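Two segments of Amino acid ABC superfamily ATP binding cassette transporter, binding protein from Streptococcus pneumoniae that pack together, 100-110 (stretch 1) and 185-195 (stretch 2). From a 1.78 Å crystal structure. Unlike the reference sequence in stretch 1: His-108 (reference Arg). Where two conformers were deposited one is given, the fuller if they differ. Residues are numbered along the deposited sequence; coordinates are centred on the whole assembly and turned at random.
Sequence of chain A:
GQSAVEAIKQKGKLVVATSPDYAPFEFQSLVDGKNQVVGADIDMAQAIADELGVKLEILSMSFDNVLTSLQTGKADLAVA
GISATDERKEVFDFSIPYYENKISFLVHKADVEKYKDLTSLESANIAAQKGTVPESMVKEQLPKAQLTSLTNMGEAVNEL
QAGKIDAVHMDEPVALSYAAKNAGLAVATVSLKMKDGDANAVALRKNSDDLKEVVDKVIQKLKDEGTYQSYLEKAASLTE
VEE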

ATOM      1  N   GLU A 100      -7.835   6.526  -4.137  1.00 17.48           N
ATOM      2  CA  GLU A 100      -7.936   7.230  -2.868  1.00 19.47           C
ATOM      3  C   GLU A 100      -8.846   6.436  -1.938  1.00 19.28           C
ATOM      4  O   GLU A 100      -9.938   6.022  -2.322  1.00 19.00           O
ATOM      5  CB  GLU A 100      -8.484   8.642  -3.074  1.00 23.15           C
ATOM      6  CG  GLU A 100      -8.742   9.381  -1.774  1.00 24.90           C
ATOM      7  CD  GLU A 100      -9.142  10.826  -1.995  1.00 39.31           C
ATOM      8  OE1 GLU A 100      -9.033  11.310  -3.138  1.00 31.41           O
ATOM      9  OE2 GLU A 100      -9.559  11.473  -1.018  1.00 44.95           O
ATOM     10  N   ASN A 101      -8.382   6.209  -0.713  1.00 18.26           N
ATOM     11  CA  ASN A 101      -9.166   5.447   0.258  1.00 22.27           C
ATOM     12  C   ASN A 101      -8.976   5.968   1.679  1.00 21.47           C
ATOM     13  O   ASN A 101      -8.126   6.831   1.927  1.00 21.46           O
ATOM     14  CB  ASN A 101      -8.826   3.955   0.173  1.00 18.22           C
ATOM     15  CG  ASN A 101      -7.361   3.685   0.354  1.00 23.26           C
ATOM     16  OD1 ASN A 101      -6.634   3.424  -0.613  1.00 21.00           O
ATOM     17  ND2 ASN A 101      -6.899   3.758   1.600  1.00 19.38           N
ATOM     18  N   LYS A 102      -9.777   5.445   2.599  1.00 22.92           N
ATOM     19  CA  LYS A 102      -9.716   5.827   4.003  1.00 20.23           C
ATOM     20  C   LYS A 102      -8.722   4.958   4.746  1.00 19.92           C
ATOM     21  O   LYS A 102      -8.150   4.024   4.184  1.00 19.97           O
ATOM     22  CB  LYS A 102     -11.089   5.661   4.652  1.00 29.56           C
ATOM     23  CG  LYS A 102     -12.181   6.453   3.968  1.00 35.84           C
ATOM     24  CD  LYS A 102     -11.880   7.932   4.030  1.00 47.95           C
ATOM     25  CE  LYS A 102     -13.003   8.738   3.408  1.00 61.09           C
ATOM     26  NZ  LYS A 102     -14.315   8.363   4.002  1.00 61.84           N
ATOM     27  N   ILE A 103      -8.515   5.277   6.020  1.00 18.98           N
ATOM     28  CA  ILE A 103      -7.620   4.508   6.868  0.50 17.58           C
ATOM     29  C   ILE A 103      -8.428   3.998   8.063  1.00 19.81           C
ATOM     30  O   ILE A 103      -9.237   4.729   8.634  1.00 22.34           O
ATOM     31  CB  ILE A 103      -6.419   5.364   7.297  0.50 21.98           C
ATOM     32  CG1 ILE A 103      -5.763   5.951   6.039  0.50 26.78           C
ATOM     33  CG2 ILE A 103      -5.451   4.542   8.136  0.50 20.56           C
ATOM     34  CD1 ILE A 103      -4.600   6.863   6.274  0.50 24.10           C
ATOM     35  N   SER A 104      -8.219   2.730   8.407  1.00 19.68           N
ATOM     36  CA  SER A 104      -9.065   2.033   9.366  1.00 22.64           C
ATOM     37  C   SER A 104      -8.273   1.234  10.375  1.00 20.66           C
ATOM     38  O   SER A 104      -7.070   1.018  10.213  1.00 20.71           O
ATOM     39  CB  SER A 104      -9.981   1.059   8.621  1.00 24.93           C
ATOM     40  OG  SER A 104     -10.724   1.712   7.622  1.00 31.00           O
ATOM     41  N   PHE A 105      -8.969   0.756  11.403  1.00 20.67           N
ATOM     42  CA  PHE A 105      -8.365  -0.170  12.352  1.00 20.63           C
ATOM     43  C   PHE A 105      -8.978  -1.546  12.141  1.00 22.36           C
ATOM     44  O   PHE A 105     -10.197  -1.678  12.031  1.00 23.44           O
ATOM     45  CB  PHE A 105      -8.648   0.271  13.794  1.00 19.82           C
ATOM     46  CG  PHE A 105      -7.919   1.514  14.207  1.00 19.87           C
ATOM     47  CD1 PHE A 105      -6.627   1.440  14.685  1.00 21.51           C
ATOM     48  CD2 PHE A 105      -8.529   2.753  14.145  1.00 22.20           C
ATOM     49  CE1 PHE A 105      -5.957   2.584  15.079  1.00 24.87           C
ATOM     50  CE2 PHE A 105      -7.855   3.902  14.532  1.00 26.11           C
ATOM     51  CZ  PHE A 105      -6.572   3.812  15.001  1.00 27.50           C
ATOM     52  N   LEU A 106      -8.129  -2.562  12.076  1.00 20.46           N
ATOM     53  CA  LEU A 106      -8.579  -3.949  12.081  1.00 20.91           C
ATOM     54  C   LEU A 106      -8.569  -4.420  13.532  1.00 20.93           C
ATOM     55  O   LEU A 106      -7.578  -4.226  14.245  1.00 20.99           O
ATOM     56  CB  LEU A 106      -7.621  -4.805  11.239  1.00 17.83           C
ATOM     57  CG  LEU A 106      -8.008  -6.275  11.053  1.00 21.49           C
ATOM     58  CD1 LEU A 106      -9.239  -6.418  10.148  1.00 22.53           C
ATOM     59  CD2 LEU A 106      -6.817  -7.074  10.470  1.00 19.93           C
ATOM     60  N   VAL A 107      -9.682  -5.016  13.975  1.00 20.50           N
ATOM     61  CA  VAL A 107      -9.825  -5.507  15.345  1.00 20.45           C
ATOM     62  C   VAL A 107     -10.476  -6.894  15.348  1.00 21.75           C
ATOM     63  O   VAL A 107     -10.886  -7.404  14.308  1.00 25.20           O
ATOM     64  CB  VAL A 107     -10.703  -4.556  16.209  1.00 22.78           C
ATOM     65  CG1 VAL A 107     -10.039  -3.183  16.382  1.00 22.77           C
ATOM     66  CG2 VAL A 107     -12.129  -4.416  15.605  1.00 23.52           C
ATOM     67  N   HIS A 108     -10.569  -7.494  16.525  1.00 22.35           N
ATOM     68  CA  HIS A 108     -11.348  -8.719  16.682  1.00 22.41           C
ATOM     69  C   HIS A 108     -12.825  -8.385  16.536  1.00 25.17           C
ATOM     70  O   HIS A 108     -13.278  -7.333  17.005  1.00 27.52           O
ATOM     71  CB  HIS A 108     -11.091  -9.349  18.051  1.00 20.77           C
ATOM     72  CG  HIS A 108      -9.748  -9.993  18.173  1.00 29.16           C
ATOM     73  ND1 HIS A 108      -9.499 -11.284  17.758  1.00 28.88           N
ATOM     74  CD2 HIS A 108      -8.574  -9.521  18.658  1.00 29.09           C
ATOM     75  CE1 HIS A 108      -8.231 -11.580  17.989  1.00 25.90           C
ATOM     76  NE2 HIS A 108      -7.646 -10.525  18.531  1.00 30.23           N
ATOM     77  N   LYS A 109     -13.576  -9.274  15.894  1.00 30.68           N
ATOM     78  CA  LYS A 109     -15.022  -9.093  15.739  1.00 34.40           C
ATOM     79  C   LYS A 109     -15.702  -8.858  17.085  1.00 31.35           C
ATOM     80  O   LYS A 109     -16.617  -8.042  17.190  1.00 30.21           O
ATOM     81  CB  LYS A 109     -15.621 -10.317  15.038  1.00 36.61           C
ATOM     82  CG  LYS A 109     -17.030 -10.124  14.488  1.00 46.13           C
ATOM     83  CD  LYS A 109     -17.399 -11.262  13.530  1.00 59.05           C
ATOM     84  CE  LYS A 109     -16.565 -11.206  12.253  1.00 67.77           C
ATOM     85  NZ  LYS A 109     -16.684 -12.457  11.449  1.00 73.42           N
ATOM     86  N   ALA A 110     -15.245  -9.559  18.125  1.00 24.93           N
ATOM     87  CA  ALA A 110     -15.869  -9.445  19.445  1.00 25.94           C
ATOM     88  C   ALA A 110     -15.653  -8.064  20.066  1.00 28.80           C
ATOM     89  O   ALA A 110     -16.306  -7.719  21.051  1.00 31.00           O
ATOM     90  CB  ALA A 110     -15.364 -10.545  20.383  1.00 28.04           C
ATOM     91  N   LEU A 185     -12.148 -11.485  12.605  1.00 28.33           N
ATOM     92  CA  LEU A 185     -11.653 -10.119  12.404  1.00 25.74           C
ATOM     93  C   LEU A 185     -12.706  -9.200  11.799  1.00 27.26           C
ATOM     94  O   LEU A 185     -13.622  -9.649  11.108  1.00 32.76           O
ATOM     95  CB  LEU A 185     -10.394 -10.123  11.532  1.00 24.65           C
ATOM     96  CG  LEU A 185      -9.299 -11.044  12.080  1.00 27.95           C
ATOM     97  CD1 LEU A 185      -8.065 -11.071  11.168  1.00 28.84           C
ATOM     98  CD2 LEU A 185      -8.917 -10.640  13.499  1.00 29.43           C
ATOM     99  N   ALA A 186     -12.565  -7.904  12.063  1.00 24.94           N
ATOM    100  CA  ALA A 186     -13.530  -6.927  11.587  1.00 24.31           C
ATOM    101  C   ALA A 186     -12.906  -5.549  11.521  1.00 24.43           C
ATOM    102  O   ALA A 186     -11.882  -5.297  12.135  1.00 23.79           O
ATOM    103  CB  ALA A 186     -14.756  -6.913  12.491  1.00 27.63           C
ATOM    104  N   VAL A 187     -13.535  -4.656  10.773  1.00 23.78           N
ATOM    105  CA  VAL A 187     -13.086  -3.273  10.717  1.00 23.28           C
ATOM    106  C   VAL A 187     -13.796  -2.480  11.814  1.00 27.65           C
ATOM    107  O   VAL A 187     -15.019  -2.525  11.918  1.00 27.42           O
ATOM    108  CB  VAL A 187     -13.390  -2.677   9.341  1.00 27.75           C
ATOM    109  CG1 VAL A 187     -12.894  -1.229   9.255  1.00 26.89           C
ATOM    110  CG2 VAL A 187     -12.766  -3.548   8.240  1.00 24.05           C
ATOM    111  N   ALA A 188     -13.027  -1.767  12.638  1.00 24.29           N
ATOM    112  CA  ALA A 188     -13.587  -0.964  13.734  1.00 24.15           C
ATOM    113  C   ALA A 188     -14.444   0.163  13.162  1.00 25.71           C
ATOM    114  O   ALA A 188     -14.224   0.590  12.035  1.00 27.05           O
ATOM    115  CB  ALA A 188     -12.476  -0.406  14.599  1.00 28.25           C
ATOM    116  N   THR A 189     -15.413   0.647  13.941  1.00 26.11           N
ATOM    117  CA  THR A 189     -16.287   1.738  13.494  1.00 29.26           C
ATOM    118  C   THR A 189     -15.703   3.115  13.797  1.00 42.39           C
ATOM    119  O   THR A 189     -16.327   4.135  13.511  1.00 46.58           O
ATOM    120  CB  THR A 189     -17.671   1.664  14.149  1.00 30.09           C
ATOM    121  OG1 THR A 189     -17.521   1.703  15.575  1.00 34.86           O
ATOM    122  CG2 THR A 189     -18.396   0.383  13.755  1.00 35.19           C
ATOM    123  N   VAL A 190     -14.520   3.137  14.398  1.00 30.24           N
ATOM    124  CA  VAL A 190     -13.877   4.392  14.773  1.00 38.99           C
ATOM    125  C   VAL A 190     -12.726   4.621  13.813  1.00 27.47           C
ATOM    126  O   VAL A 190     -12.066   3.670  13.421  1.00 28.09           O
ATOM    127  CB  VAL A 190     -13.340   4.311  16.227  1.00 40.81           C
ATOM    128  CG1 VAL A 190     -12.436   3.088  16.416  1.00 45.63           C
ATOM    129  CG2 VAL A 190     -12.618   5.574  16.606  1.00 49.43           C
ATOM    130  N   SER A 191     -12.491   5.866  13.412  1.00 30.97           N
ATOM    131  CA  SER A 191     -11.324   6.156  12.580  1.00 27.97           C
ATOM    132  C   SER A 191     -10.663   7.474  12.971  1.00 33.35           C
ATOM    133  O   SER A 191     -11.305   8.367  13.521  1.00 33.50           O
ATOM    134  CB  SER A 191     -11.685   6.139  11.093  1.00 37.44           C
ATOM    135  OG  SER A 191     -12.645   7.122  10.789  1.00 38.78           O
ATOM    136  N   LEU A 192      -9.369   7.578  12.697  1.00 26.84           N
ATOM    137  CA  LEU A 192      -8.623   8.791  13.008  1.00 36.79           C
ATOM    138  C   LEU A 192      -8.960   9.899  12.019  1.00 43.11           C
ATOM    139  O   LEU A 192      -9.490   9.638  10.946  1.00 41.07           O
ATOM    140  CB  LEU A 192      -7.116   8.511  13.010  1.00 27.60           C
ATOM    141  CG  LEU A 192      -6.674   7.697  14.226  1.00 32.17           C
ATOM    142  CD1 LEU A 192      -5.170   7.585  14.309  1.00 27.05           C
ATOM    143  CD2 LEU A 192      -7.199   8.346  15.488  1.00 46.15           C
ATOM    144  N   LYS A 193      -8.655  11.139  12.392  1.00 50.26           N
ATOM    145  CA  LYS A 193      -8.813  12.269  11.482  1.00 57.64           C
ATOM    146  C   LYS A 193      -7.759  12.146  10.389  1.00 56.50           C
ATOM    147  O   LYS A 193      -6.576  12.012  10.694  1.00 59.10           O
ATOM    148  CB  LYS A 193      -8.628  13.576  12.253  1.00 66.70           C
ATOM    149  CG  LYS A 193      -8.601  14.815  11.377  1.00 71.52           C
ATOM    150  CD  LYS A 193      -8.293  16.071  12.182  1.00 77.10           C
ATOM    151  CE  LYS A 193      -9.535  16.628  12.850  1.00 78.83           C
ATOM    152  NZ  LYS A 193      -9.308  18.032  13.301  1.00 77.83           N
ATOM    153  N   MET A 194      -8.161  12.177   9.120  1.00 62.86           N
ATOM    154  CA  MET A 194      -7.176  11.942   8.054  1.00 65.75           C
ATOM    155  C   MET A 194      -6.740  13.151   7.205  1.00 72.98           C
ATOM    156  O   MET A 194      -7.544  14.027   6.866  1.00 63.75           O
ATOM    157  CB  MET A 194      -7.565  10.749   7.174  1.00 65.33           C
ATOM    158  CG  MET A 194      -8.834  10.908   6.361  1.00 71.67           C
ATOM    159  SD  MET A 194      -8.959   9.549   5.176  1.00 99.13           S
ATOM    160  CE  MET A 194      -7.245   9.395   4.680  1.00 48.06           C
ATOM    161  N   LYS A 195      -5.444  13.158   6.881  1.00 75.07           N
ATOM    162  CA  LYS A 195      -4.793  14.205   6.092  1.00 83.70           C
ATOM    163  C   LYS A 195      -5.524  14.397   4.769  1.00 89.78           C
ATOM    164  O   LYS A 195      -5.462  13.542   3.880  1.00 85.75           O
ATOM    165  CB  LYS A 195      -3.320  13.826   5.836  1.00 83.37           C
ATOM    166  CG  LYS A 195      -2.314  14.989   5.888  1.00 83.77           C
ATOM    167  CD  LYS A 195      -0.861  14.502   5.735  1.00 83.79           C
ATOM    168  CE  LYS A 195       0.151  15.654   5.860  1.00 81.83           C
ATOM    169  NZ  LYS A 195       1.544  15.261   5.463  1.00 65.74           N
TER
HETATM  170  O   HOH W   1      -8.296   5.641  11.047  1.00 27.38           O
HETATM  171  O   HOH W   2     -11.754   1.786  11.571  1.00 23.07           O
HETATM  172  O   HOH W   3     -14.423 -11.693   9.643  1.00 36.65           O

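What ties the two backbones together? Three direct hydrogen bonds between main-chain atoms, formed where strand 103-108 runs antiparallel to the short strand 185-187. Val-107 and Ala-186 make a reciprocal pair: Val-107 N donates to Ala-186 O at 2.9 Å, nearly straight at 178°, and Ala-186 N returns a bond to Val-107 O at 2.8 Å, more bent at 150°. Two residues along, Ala-188 N donates to Phe-105 O at 2.9 Å and 172°, extending the ladder just past the end of the second strand. The same carbonyls also receive CA-H...O contacts, as is usual in antiparallel pairing; the shortest joins Leu-185 CA to Val-107 O at 3.4 Å.

How does the pairing continue once the chains move apart? Water fills the gap. Beyond Val-187 the second stretch is no longer strand, and Phe-105 N, with no direct partner across the contact, donates to water 2 at 3.0 Å from its oxygen. That water in turn donates to Ala-188 O at 2.8 Å and Val-190 O at 2.7 Å, so one molecule joins three backbone groups and closes the turn against the strand. Further on, water 1 accepts from Leu-192 N at 2.8 Å and donates to Ile-103 O at 2.7 Å, taking the place of a direct bond. At the other end of the contact, water 3 links Lys-109 NZ, 3.0 Å away, with Leu-185 O, 2.6 Å away, while the lysine's CE lies 3.5 Å from that same Leu-185 O.

Which side chains pack around this ladder? Phe-105 contributes the largest covered area, 103 Å². Its CB meets the CB of Ala-188 at 4.0 Å, and its ring presents an edge to stretch 2, with CZ 4.0 Å from Leu-192 CG and CD2 3.7 Å from Val-190 O. The small Ala-188 points toward stretch 1 and sits close to two residues at once, its CB also lying 4.1 Å from Val-107 CG1. On the sheet face bearing Leu-106 and Val-187, the leucine reaches along the neighbouring strand, its CD1 4.1 Å from Leu-185 CB. Apolar side chains suit these places: Phe-105, Leu-106, Val-107 and Ala-188 are buried and meet carbon atoms across the contact, while the backbone groups beside them find partners in the ladder and its waters.

What happens at the margins? Met-194 points toward stretch 1 and spans several neighbours with its long, unbranched side chain: CE lies 4.0 Å from Ile-103 CG1 and 3.9 Å from Asn-101 O, while SD is 3.5 Å from Lys-102 CD. The methionine is poorly ordered, so these distances deserve some caution. Asn-101 steadies its own stretch instead, ND2 donating to Lys-102 O at 2.9 Å. At the opposite end, His-108, which differs from the reference sequence, turns away from its partner strand and makes only a loose contact, ND1 to Leu-185 CD2 at 4.3 Å. Altogether the two stretches bury 806 Å².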